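Local coordinates for cytochrome c, putative (Shewanella oneidensis, PDB 1SP3), which carries eight heme c groups in a single chain and probably works as a respiratory oxidoreductase, likely reducing tetrathionate, at residues 163-166 and 167-170; 354-357 and 358-362; 421-425 and 426-430. All coordinates share one frame; numbering follows the deposited sequence.

Contact 1 (163-166 and 167-170). With HEC (heme c), chain H.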
loop_
_atom_site.group_PDB
_atom_site.type_symbol
_atom_site.label_atom_id
_atom_site.label_comp_id
_atom_site.label_asym_id
_atom_site.label_seq_id
_atom_site.Cartn_x
_atom_site.Cartn_y
_atom_site.Cartn_z
ATOM N N TYR A 163 -0.063 17.504 -7.967
ATOM C CA TYR A 163 0.690 18.762 -8.189
ATOM C C TYR A 163 0.896 19.339 -6.805
ATOM O O TYR A 163 0.184 20.255 -6.445
ATOM C CB TYR A 163 -0.118 19.787 -9.048
ATOM C CG TYR A 163 -0.345 19.304 -10.456
ATOM C CD1 TYR A 163 -1.466 18.505 -10.771
ATOM C CD2 TYR A 163 0.584 19.597 -11.460
ATOM C CE1 TYR A 163 -1.638 18.004 -12.071
ATOM C CE2 TYR A 163 0.419 19.114 -12.749
ATOM C CZ TYR A 163 -0.679 18.334 -13.036
ATOM O OH TYR A 163 -0.800 17.889 -14.309
ATOM N N PRO A 164 1.788 18.780 -5.983
ATOM C CA PRO A 164 1.803 19.190 -4.574
ATOM C C PRO A 164 2.677 20.437 -4.416
ATOM O O PRO A 164 3.428 20.742 -5.356
ATOM C CB PRO A 164 2.502 18.012 -3.880
ATOM C CG PRO A 164 3.418 17.503 -4.899
ATOM C CD PRO A 164 2.778 17.717 -6.271
ATOM N N ASP A 165 2.618 21.072 -3.250
ATOM C CA ASP A 165 3.469 22.168 -2.933
ATOM C C ASP A 165 4.670 21.684 -2.127
ATOM O O ASP A 165 4.697 20.523 -1.688
ATOM C CB ASP A 165 2.724 23.221 -2.156
ATOM C CG ASP A 165 2.030 22.678 -0.951
ATOM O OD1 ASP A 165 1.180 23.414 -0.395
ATOM O OD2 ASP A 165 2.242 21.551 -0.452
ATOM N N LYS A 166 5.627 22.586 -1.930
ATOM C CA LYS A 166 6.845 22.320 -1.180
ATOM C C LYS A 166 6.527 21.840 0.214
ATOM O O LYS A 166 7.185 20.927 0.685
ATOM C CB LYS A 166 7.746 23.542 -1.084
ATOM C CG LYS A 166 9.243 23.234 -0.816
ATOM C CD LYS A 166 10.073 24.569 -0.734
ATOM C CE LYS A 166 11.537 24.307 -0.364
ATOM N NZ LYS A 166 12.110 25.278 0.695
ATOM N N ALA A 167 5.576 22.492 0.871
ATOM C CA ALA A 167 5.138 22.113 2.205
ATOM C C ALA A 167 4.693 20.619 2.317
ATOM O O ALA A 167 4.877 20.014 3.391
ATOM C CB ALA A 167 4.026 23.028 2.692
ATOM N N THR A 168 4.120 20.062 1.251
ATOM C CA THR A 168 3.681 18.692 1.218
ATOM C C THR A 168 4.829 17.671 0.869
ATOM O O THR A 168 4.976 16.613 1.512
ATOM C CB THR A 168 2.514 18.510 0.210
ATOM O OG1 THR A 168 1.374 19.339 0.614
ATOM C CG2 THR A 168 1.993 16.942 0.216
ATOM N N ASP A 169 5.597 17.960 -0.165
ATOM C CA ASP A 169 6.682 17.092 -0.545
ATOM C C ASP A 169 7.705 17.941 -1.268
ATOM O O ASP A 169 7.441 18.436 -2.368
ATOM C CB ASP A 169 6.185 15.946 -1.476
ATOM C CG ASP A 169 7.230 14.903 -1.725
ATOM O OD1 ASP A 169 8.212 15.226 -2.461
ATOM O OD2 ASP A 169 7.171 13.740 -1.228
ATOM N N VAL A 170 8.892 18.024 -0.717
ATOM C CA VAL A 170 9.943 18.763 -1.393
ATOM C C VAL A 170 10.430 18.210 -2.752
ATOM O O VAL A 170 10.963 18.988 -3.577
ATOM C CB VAL A 170 11.167 19.004 -0.469
ATOM C CG1 VAL A 170 10.721 19.647 0.782
ATOM C CG2 VAL A 170 11.946 17.690 -0.152
HETATM FE FE HEC H . 16.093 14.666 -1.435
HETATM C CHA HEC H . 16.077 18.065 -1.341
HETATM C CHB HEC H . 15.843 14.544 1.989
HETATM C CHC HEC H . 15.494 11.312 -1.559
HETATM C CHD HEC H . 17.161 14.651 -4.618
HETATM N NA HEC H . 15.949 16.041 0.034
HETATM C C1A HEC H . 15.983 17.383 -0.142
HETATM C C2A HEC H . 15.905 18.019 1.124
HETATM C C3A HEC H . 15.841 17.064 2.053
HETATM C C4A HEC H . 15.893 15.804 1.383
HETATM C CMA HEC H . 15.720 17.262 3.584
HETATM C CAA HEC H . 15.932 19.569 1.282
HETATM C CBA HEC H . 14.529 20.117 1.344
HETATM C CGA HEC H . 14.590 21.635 1.568
HETATM O O1A HEC H . 14.892 22.326 0.575
HETATM O O2A HEC H . 14.309 22.111 2.707
HETATM N NB HEC H . 15.761 13.172 -0.040
HETATM C C1B HEC H . 15.609 13.380 1.299
HETATM C C2B HEC H . 15.203 12.145 1.875
HETATM C C3B HEC H . 15.074 11.246 0.888
HETATM C C4B HEC H . 15.440 11.896 -0.336
HETATM C CMB HEC H . 14.988 11.912 3.380
HETATM C CAB HEC H . 14.615 9.766 1.001
HETATM C CBB HEC H . 13.338 9.498 1.349
HETATM N NC HEC H . 16.339 13.207 -2.787
HETATM C C1C HEC H . 15.998 11.894 -2.675
HETATM C C2C HEC H . 16.283 11.241 -3.922
HETATM C C3C HEC H . 16.715 12.200 -4.806
HETATM C C4C HEC H . 16.736 13.443 -4.090
HETATM C CMC HEC H . 16.051 9.737 -4.144
HETATM C CAC HEC H . 17.232 12.050 -6.288
HETATM C CBC HEC H . 16.686 11.165 -7.176
HETATM N ND HEC H . 16.544 16.153 -2.800
HETATM C C1D HEC H . 16.957 15.904 -4.099
HETATM C C2D HEC H . 17.153 17.180 -4.788
HETATM C C3D HEC H . 16.804 18.222 -3.728
HETATM C C4D HEC H . 16.453 17.483 -2.528
HETATM C CMD HEC H . 17.595 17.410 -6.255
HETATM C CAD HEC H . 16.826 19.749 -3.788
HETATM C CBD HEC H . 18.307 20.000 -3.466
HETATM C CGD HEC H . 18.599 21.459 -3.725
HETATM O O1D HEC H . 19.769 21.726 -4.157
HETATM O O2D HEC H . 17.667 22.314 -3.504
#

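Contact 2 (354-357 and 358-362)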
loop_
_atom_site.group_PDB
_atom_site.type_symbol
_atom_site.label_atom_id
_atom_site.label_comp_id
_atom_site.label_asym_id
_atom_site.label_seq_id
_atom_site.Cartn_x
_atom_site.Cartn_y
_atom_site.Cartn_z
ATOM N N GLY A 354 -24.461 -12.383 -2.649
ATOM C CA GLY A 354 -24.169 -13.090 -1.401
ATOM C C GLY A 354 -23.208 -12.362 -0.452
ATOM O O GLY A 354 -23.207 -12.608 0.766
ATOM N N GLY A 355 -22.403 -11.458 -1.007
ATOM C CA GLY A 355 -21.523 -10.603 -0.223
ATOM C C GLY A 355 -22.114 -9.790 0.919
ATOM O O GLY A 355 -23.276 -9.347 0.886
ATOM N N TYR A 356 -21.271 -9.531 1.923
ATOM C CA TYR A 356 -21.711 -8.852 3.129
ATOM C C TYR A 356 -22.428 -7.563 2.821
ATOM O O TYR A 356 -23.473 -7.256 3.441
ATOM C CB TYR A 356 -20.537 -8.563 4.097
ATOM C CG TYR A 356 -21.064 -8.061 5.413
ATOM C CD1 TYR A 356 -21.719 -8.920 6.293
ATOM C CD2 TYR A 356 -21.018 -6.715 5.725
ATOM C CE1 TYR A 356 -22.217 -8.450 7.514
ATOM C CE2 TYR A 356 -21.538 -6.234 6.936
ATOM C CZ TYR A 356 -22.094 -7.103 7.821
ATOM O OH TYR A 356 -22.623 -6.604 8.987
ATOM N N TRP A 357 -21.846 -6.812 1.878
ATOM C CA TRP A 357 -22.417 -5.507 1.497
ATOM C C TRP A 357 -23.832 -5.544 0.858
ATOM O O TRP A 357 -24.534 -4.504 0.875
ATOM C CB TRP A 357 -21.486 -4.704 0.616
ATOM C CG TRP A 357 -20.278 -4.257 1.312
ATOM C CD1 TRP A 357 -20.076 -4.160 2.676
ATOM C CD2 TRP A 357 -19.057 -3.869 0.694
ATOM N NE1 TRP A 357 -18.794 -3.722 2.928
ATOM C CE2 TRP A 357 -18.149 -3.523 1.734
ATOM C CE3 TRP A 357 -18.643 -3.738 -0.649
ATOM C CZ2 TRP A 357 -16.822 -3.097 1.477
ATOM C CZ3 TRP A 357 -17.351 -3.317 -0.916
ATOM C CH2 TRP A 357 -16.440 -3.007 0.156
ATOM N N SER A 358 -24.251 -6.702 0.333
ATOM C CA SER A 358 -25.691 -6.795 0.026
ATOM C C SER A 358 -26.549 -7.576 1.014
ATOM O O SER A 358 -27.658 -7.159 1.325
ATOM C CB SER A 358 -26.013 -7.186 -1.418
ATOM O OG SER A 358 -25.192 -8.230 -1.811
ATOM N N GLU A 359 -26.060 -8.695 1.502
ATOM C CA GLU A 359 -26.886 -9.515 2.371
ATOM C C GLU A 359 -26.687 -9.266 3.905
ATOM O O GLU A 359 -27.618 -9.478 4.649
ATOM C CB GLU A 359 -26.775 -10.985 1.980
ATOM C CG GLU A 359 -27.340 -11.334 0.597
ATOM C CD GLU A 359 -28.849 -11.057 0.452
ATOM O OE1 GLU A 359 -29.654 -11.301 1.401
ATOM O OE2 GLU A 359 -29.234 -10.572 -0.640
ATOM N N PHE A 360 -25.514 -8.796 4.360
ATOM C CA PHE A 360 -25.319 -8.390 5.769
ATOM C C PHE A 360 -25.377 -9.586 6.673
ATOM O O PHE A 360 -25.752 -9.496 7.853
ATOM C CB PHE A 360 -26.300 -7.320 6.272
ATOM C CG PHE A 360 -26.102 -5.984 5.611
ATOM C CD1 PHE A 360 -27.061 -5.478 4.744
ATOM C CD2 PHE A 360 -24.912 -5.265 5.801
ATOM C CE1 PHE A 360 -26.847 -4.229 4.061
ATOM C CE2 PHE A 360 -24.688 -4.072 5.153
ATOM C CZ PHE A 360 -25.674 -3.538 4.278
ATOM N N ASP A 361 -24.911 -10.679 6.108
ATOM C CA ASP A 361 -24.859 -11.970 6.747
ATOM C C ASP A 361 -23.421 -12.466 6.698
ATOM O O ASP A 361 -22.961 -12.993 5.692
ATOM C CB ASP A 361 -25.791 -12.893 5.953
ATOM C CG ASP A 361 -25.754 -14.315 6.385
ATOM O OD1 ASP A 361 -24.841 -14.777 7.118
ATOM O OD2 ASP A 361 -26.651 -15.096 5.974
ATOM N N TRP A 362 -22.750 -12.356 7.829
ATOM C CA TRP A 362 -21.369 -12.758 7.919
ATOM C C TRP A 362 -21.113 -14.236 7.672
ATOM O O TRP A 362 -20.022 -14.586 7.193
ATOM C CB TRP A 362 -20.775 -12.360 9.283
ATOM C CG TRP A 362 -20.351 -10.937 9.380
ATOM C CD1 TRP A 362 -20.836 -9.996 10.228
ATOM C CD2 TRP A 362 -19.361 -10.284 8.592
ATOM N NE1 TRP A 362 -20.225 -8.782 10.017
ATOM C CE2 TRP A 362 -19.293 -8.932 9.034
ATOM C CE3 TRP A 362 -18.506 -10.695 7.556
ATOM C CZ2 TRP A 362 -18.381 -8.009 8.512
ATOM C CZ3 TRP A 362 -17.612 -9.746 7.002
ATOM C CH2 TRP A 362 -17.563 -8.431 7.491
HETATM O O HOH W 1 -23.721 -11.443 3.335
HETATM O O HOH W 2 -24.415 -8.092 9.920
#

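Contact 3 (421-425 and 426-430). With HEC (heme c), chain J.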
loop_
_atom_site.group_PDB
_atom_site.type_symbol
_atom_site.label_atom_id
_atom_site.label_comp_id
_atom_site.label_asym_id
_atom_site.label_seq_id
_atom_site.Cartn_x
_atom_site.Cartn_y
_atom_site.Cartn_z
ATOM N N LEU A 421 10.153 9.261 20.303
ATOM C CA LEU A 421 10.639 7.858 20.263
ATOM C C LEU A 421 10.292 7.208 21.605
ATOM O O LEU A 421 10.361 7.850 22.657
ATOM C CB LEU A 421 12.128 7.783 20.069
ATOM C CG LEU A 421 12.645 8.286 18.706
ATOM C CD1 LEU A 421 14.040 7.787 18.514
ATOM C CD2 LEU A 421 11.811 7.859 17.468
ATOM N N ASP A 422 9.860 5.968 21.584
ATOM C CA ASP A 422 9.547 5.379 22.863
ATOM C C ASP A 422 10.791 4.652 23.223
ATOM O O ASP A 422 10.975 3.523 22.775
ATOM C CB ASP A 422 8.340 4.468 22.756
ATOM C CG ASP A 422 7.062 5.262 22.430
ATOM O OD1 ASP A 422 6.774 6.350 23.116
ATOM O OD2 ASP A 422 6.289 4.839 21.497
ATOM N N TRP A 423 11.668 5.328 23.988
ATOM C CA TRP A 423 12.999 4.750 24.285
ATOM C C TRP A 423 12.983 3.247 24.725
ATOM O O TRP A 423 13.691 2.418 24.145
ATOM C CB TRP A 423 13.712 5.613 25.302
ATOM C CG TRP A 423 13.973 7.025 24.751
ATOM C CD1 TRP A 423 13.463 8.207 25.218
ATOM C CD2 TRP A 423 14.744 7.363 23.586
ATOM N NE1 TRP A 423 13.946 9.273 24.482
ATOM C CE2 TRP A 423 14.726 8.783 23.462
ATOM C CE3 TRP A 423 15.507 6.606 22.649
ATOM C CZ2 TRP A 423 15.450 9.466 22.450
ATOM C CZ3 TRP A 423 16.196 7.289 21.641
ATOM C CH2 TRP A 423 16.168 8.701 21.567
ATOM N N GLN A 424 12.159 2.886 25.737
ATOM C CA GLN A 424 12.215 1.493 26.250
ATOM C C GLN A 424 11.579 0.531 25.246
ATOM O O GLN A 424 12.025 -0.582 25.124
ATOM C CB GLN A 424 11.602 1.326 27.659
ATOM C CG GLN A 424 11.389 2.602 28.392
ATOM C CD GLN A 424 12.595 3.179 29.061
ATOM O OE1 GLN A 424 12.809 4.404 28.988
ATOM N NE2 GLN A 424 13.362 2.353 29.741
ATOM N N ALA A 425 10.554 0.941 24.514
ATOM C CA ALA A 425 9.965 -0.001 23.542
ATOM C C ALA A 425 11.056 -0.264 22.529
ATOM O O ALA A 425 11.078 -1.309 21.952
ATOM C CB ALA A 425 8.722 0.615 22.817
ATOM N N LEU A 426 11.909 0.731 22.238
ATOM C CA LEU A 426 12.972 0.562 21.221
ATOM C C LEU A 426 14.150 -0.213 21.866
ATOM O O LEU A 426 15.118 -0.510 21.205
ATOM C CB LEU A 426 13.488 1.957 20.665
ATOM C CG LEU A 426 12.471 2.655 19.772
ATOM C CD1 LEU A 426 12.846 4.095 19.520
ATOM C CD2 LEU A 426 12.271 1.912 18.464
ATOM N N GLY A 427 14.074 -0.541 23.147
ATOM C CA GLY A 427 15.202 -1.235 23.759
ATOM C C GLY A 427 16.359 -0.412 24.377
ATOM O O GLY A 427 17.410 -1.009 24.761
ATOM N N TYR A 428 16.182 0.908 24.453
ATOM C CA TYR A 428 17.113 1.788 25.150
ATOM C C TYR A 428 16.781 1.777 26.641
ATOM O O TYR A 428 15.642 1.536 27.052
ATOM C CB TYR A 428 17.012 3.225 24.595
ATOM C CG TYR A 428 17.644 3.327 23.188
ATOM C CD1 TYR A 428 16.862 3.216 22.045
ATOM C CD2 TYR A 428 19.028 3.489 23.023
ATOM C CE1 TYR A 428 17.420 3.255 20.810
ATOM C CE2 TYR A 428 19.587 3.531 21.772
ATOM C CZ TYR A 428 18.794 3.400 20.678
ATOM O OH TYR A 428 19.355 3.421 19.427
ATOM N N GLN A 429 17.797 1.983 27.445
ATOM C CA GLN A 429 17.651 2.336 28.847
ATOM C C GLN A 429 17.535 3.851 29.105
ATOM O O GLN A 429 18.505 4.469 29.613
ATOM C CB GLN A 429 18.806 1.687 29.599
ATOM C CG GLN A 429 18.597 0.208 29.426
ATOM C CD GLN A 429 19.593 -0.688 30.105
ATOM O OE1 GLN A 429 19.430 -1.910 29.989
ATOM N NE2 GLN A 429 20.587 -0.158 30.814
ATOM N N GLY A 430 16.327 4.416 28.914
ATOM C CA GLY A 430 16.130 5.841 28.896
ATOM C C GLY A 430 16.764 6.582 27.722
ATOM O O GLY A 430 17.489 5.990 26.879
HETATM FE FE HEC J . 20.045 12.012 19.267
HETATM C CHA HEC J . 21.804 9.408 20.612
HETATM C CHB HEC J . 22.189 14.177 20.723
HETATM C CHC HEC J . 18.762 14.639 17.448
HETATM C CHD HEC J . 17.454 10.105 18.399
HETATM N NA HEC J . 21.727 11.804 20.424
HETATM C C1A HEC J . 22.243 10.652 20.932
HETATM C C2A HEC J . 23.309 10.991 21.890
HETATM C C3A HEC J . 23.419 12.322 21.917
HETATM C C4A HEC J . 22.423 12.842 20.987
HETATM C CMA HEC J . 24.367 13.203 22.792
HETATM C CAA HEC J . 24.102 9.926 22.685
HETATM C CBA HEC J . 25.113 9.298 21.723
HETATM C CGA HEC J . 26.214 10.282 21.310
HETATM O O1A HEC J . 27.141 10.605 22.161
HETATM O O2A HEC J . 26.176 10.697 20.093
HETATM N NB HEC J . 20.406 14.050 19.093
HETATM C C1B HEC J . 21.386 14.702 19.773
HETATM C C2B HEC J . 21.413 16.047 19.330
HETATM C C3B HEC J . 20.470 16.166 18.385
HETATM C C4B HEC J . 19.830 14.915 18.251
HETATM C CMB HEC J . 22.389 17.176 19.878
HETATM C CAB HEC J . 20.186 17.432 17.546
HETATM C CBB HEC J . 21.101 17.849 16.611
HETATM N NC HEC J . 18.419 12.372 18.179
HETATM C C1C HEC J . 18.005 13.511 17.537
HETATM C C2C HEC J . 16.723 13.295 16.935
HETATM C C3C HEC J . 16.362 12.051 17.240
HETATM C C4C HEC J . 17.421 11.435 18.019
HETATM C CMC HEC J . 15.934 14.367 16.137
HETATM C CAC HEC J . 15.090 11.191 16.872
HETATM C CBC HEC J . 14.540 10.822 15.674
HETATM N ND HEC J . 19.649 10.020 19.543
HETATM C C1D HEC J . 18.565 9.434 18.928
HETATM C C2D HEC J . 18.790 8.029 18.998
HETATM C C3D HEC J . 20.113 7.845 19.663
HETATM C C4D HEC J . 20.593 9.134 19.969
HETATM C CMD HEC J . 17.891 6.904 18.459
HETATM C CAD HEC J . 20.830 6.533 19.973
HETATM C CBD HEC J . 21.903 6.320 18.869
HETATM C CGD HEC J . 22.597 5.036 19.197
HETATM O O1D HEC J . 21.977 4.007 19.537
HETATM O O2D HEC J . 23.811 5.022 19.164
#

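Contact 1 (163-166 and 167-170)
Thr168 turns back over Asp165, beginning with its CB, which meets Asp165 OD2 at 3.1 Å and rests at 4.1 Å from CB of Pro164, whose compact ring suits a place beneath the turn. From CB, chi1 of -61° sets OG1 beside the backbone N of its own residue and opposite the carbonyl carbon, which brings hydroxyl and amide to the same carboxylate oxygen. At the tip, OG1 donates to Asp165 OD2 over 2.6 Å, arriving close to the line of the C-O bond, and Asn243 ND2 also bonds this hydroxyl. The amide N of Thr168 reaches the same OD2 at 2.9 Å, but from above the carboxylate plane. Two donors thus grip one oxygen, which fixes the rotation of the Asp165 carboxylate and would favour its anionic form. The backbone follows suit: Asp169 N bonds Asp165 O at 3.1 Å in a nearly straight N-H...O (170°). This pairing of side-chain and main-chain oxygens with amides three and four residues on is an Asx motif, here opening one helix-like turn that never becomes a regular helix. Past the turn, Asp169 gives its carboxylate to the amides of Met172 and Met401, beside the axial heme ligands His171 and His400. Val170 belongs to a heme pocket, where its branched, apolar side chain suits the porphyrin rim: CG2 lies 3.8 Å from the propionate carbon CBA. Lys166 stretches its aliphatic part past Val170, and its NZ stops 4.1 Å from the propionate oxygen O1A of that heme.

Contact 2 (354-357 and 358-362)
The Tyr356 ring lies between Phe360 and Trp362, with a different contact on each face. On one, the indole of Trp362 stacks with its six-membered ring centroid 3.9 Å from that of Tyr356 and the planes only 19° apart, CE1 of Tyr356 lying over the indole. On the other, CA of Phe360 makes a CH-pi contact, and the Phe360 ring turns its edge to the same tyrosine in a T-shaped pair, planes at 83°. With CG anti to the backbone N (chi1 -171°) and beside the carbonyl carbon, the tyrosine ring swings forward along the chain, toward the residues that follow. A water bonded to its hydroxyl donates to Phe360 O. A glycine in place of Trp362 would probably open a gap on the face of Tyr356 where the indole stacks and free the ring to shift. Further out, Phe389 meets the indole edge-to-face, while Gly355 O accepts both Glu359 N and Ser358 N at 2.9 Å. A second water joins Gly354 O to Asp361 N. Phe360 leaves the helix with positive phi, and Asp361, a short acidic residue suited to N-capping, bonds Leu364 N through OD1. The whole is an aromatic cluster packed around the tight corner between helices 356-359 and 362-372.

Contact 3 (421-425 and 426-430)
Trp423 and Tyr428 meet almost perpendicularly: the indole turns its edge to the phenol face in a T-shaped pair with planes at 87°, and CE3 of Trp423 comes 3.7 Å from CD1 of Tyr428. Leu421 CB lies over one face of the indole, while the indole rim also meets the heme, CZ3 of Trp423 being 3.6 Å from the methyl CMD. At the edge of the tyrosine ring lie Trp423 O and the propionate oxygen O1D. The same Trp423 O accepts Tyr428 N at 2.9 Å, which ties the two aromatic residues through the backbone as well. Between them the chain folds through a type I beta turn from Gln424 to Gly427, closed by Gly427 N to Gln424 O. Glycine suits the last position, because a CB there would crowd the preceding carbonyl. Leu426 then tucks CD1 against Leu421 CB at 3.8 Å, an apolar link across the turn. The indole also meets the ring of His415, an axial ligand of this same heme's iron, their planes about 20° apart. Tyr428 OH donates to O1D of the heme over 2.7 Å, so a neutral phenol can steady the propionate and would be expected to favour its charged form.

In the fold
All three contacts are local, each within one continuous stretch of the chain, met in the order 1, 2, 3, and none touches another. Contacts 1 and 2 lie on opposite sides of the chain's centre, their own centres 41 Å apart; contact 3 is 33 Å from contact 1 and 45 Å from contact 2, centre to centre. Contact 1 falls in the loop between helices 136-143 and 181-184, contact 2 at the corner of helices 356-359 and 362-372, and contact 3 in the tail after helix 411-414, beside strand 287-291 of the mixed sheet. Contacts 1 and 3 line heme pockets, whereas contact 2 is mainly packing, though Trp357 nears a heme. The loops of contacts 1 and 3 thus each supply part of the wall of a different heme pocket.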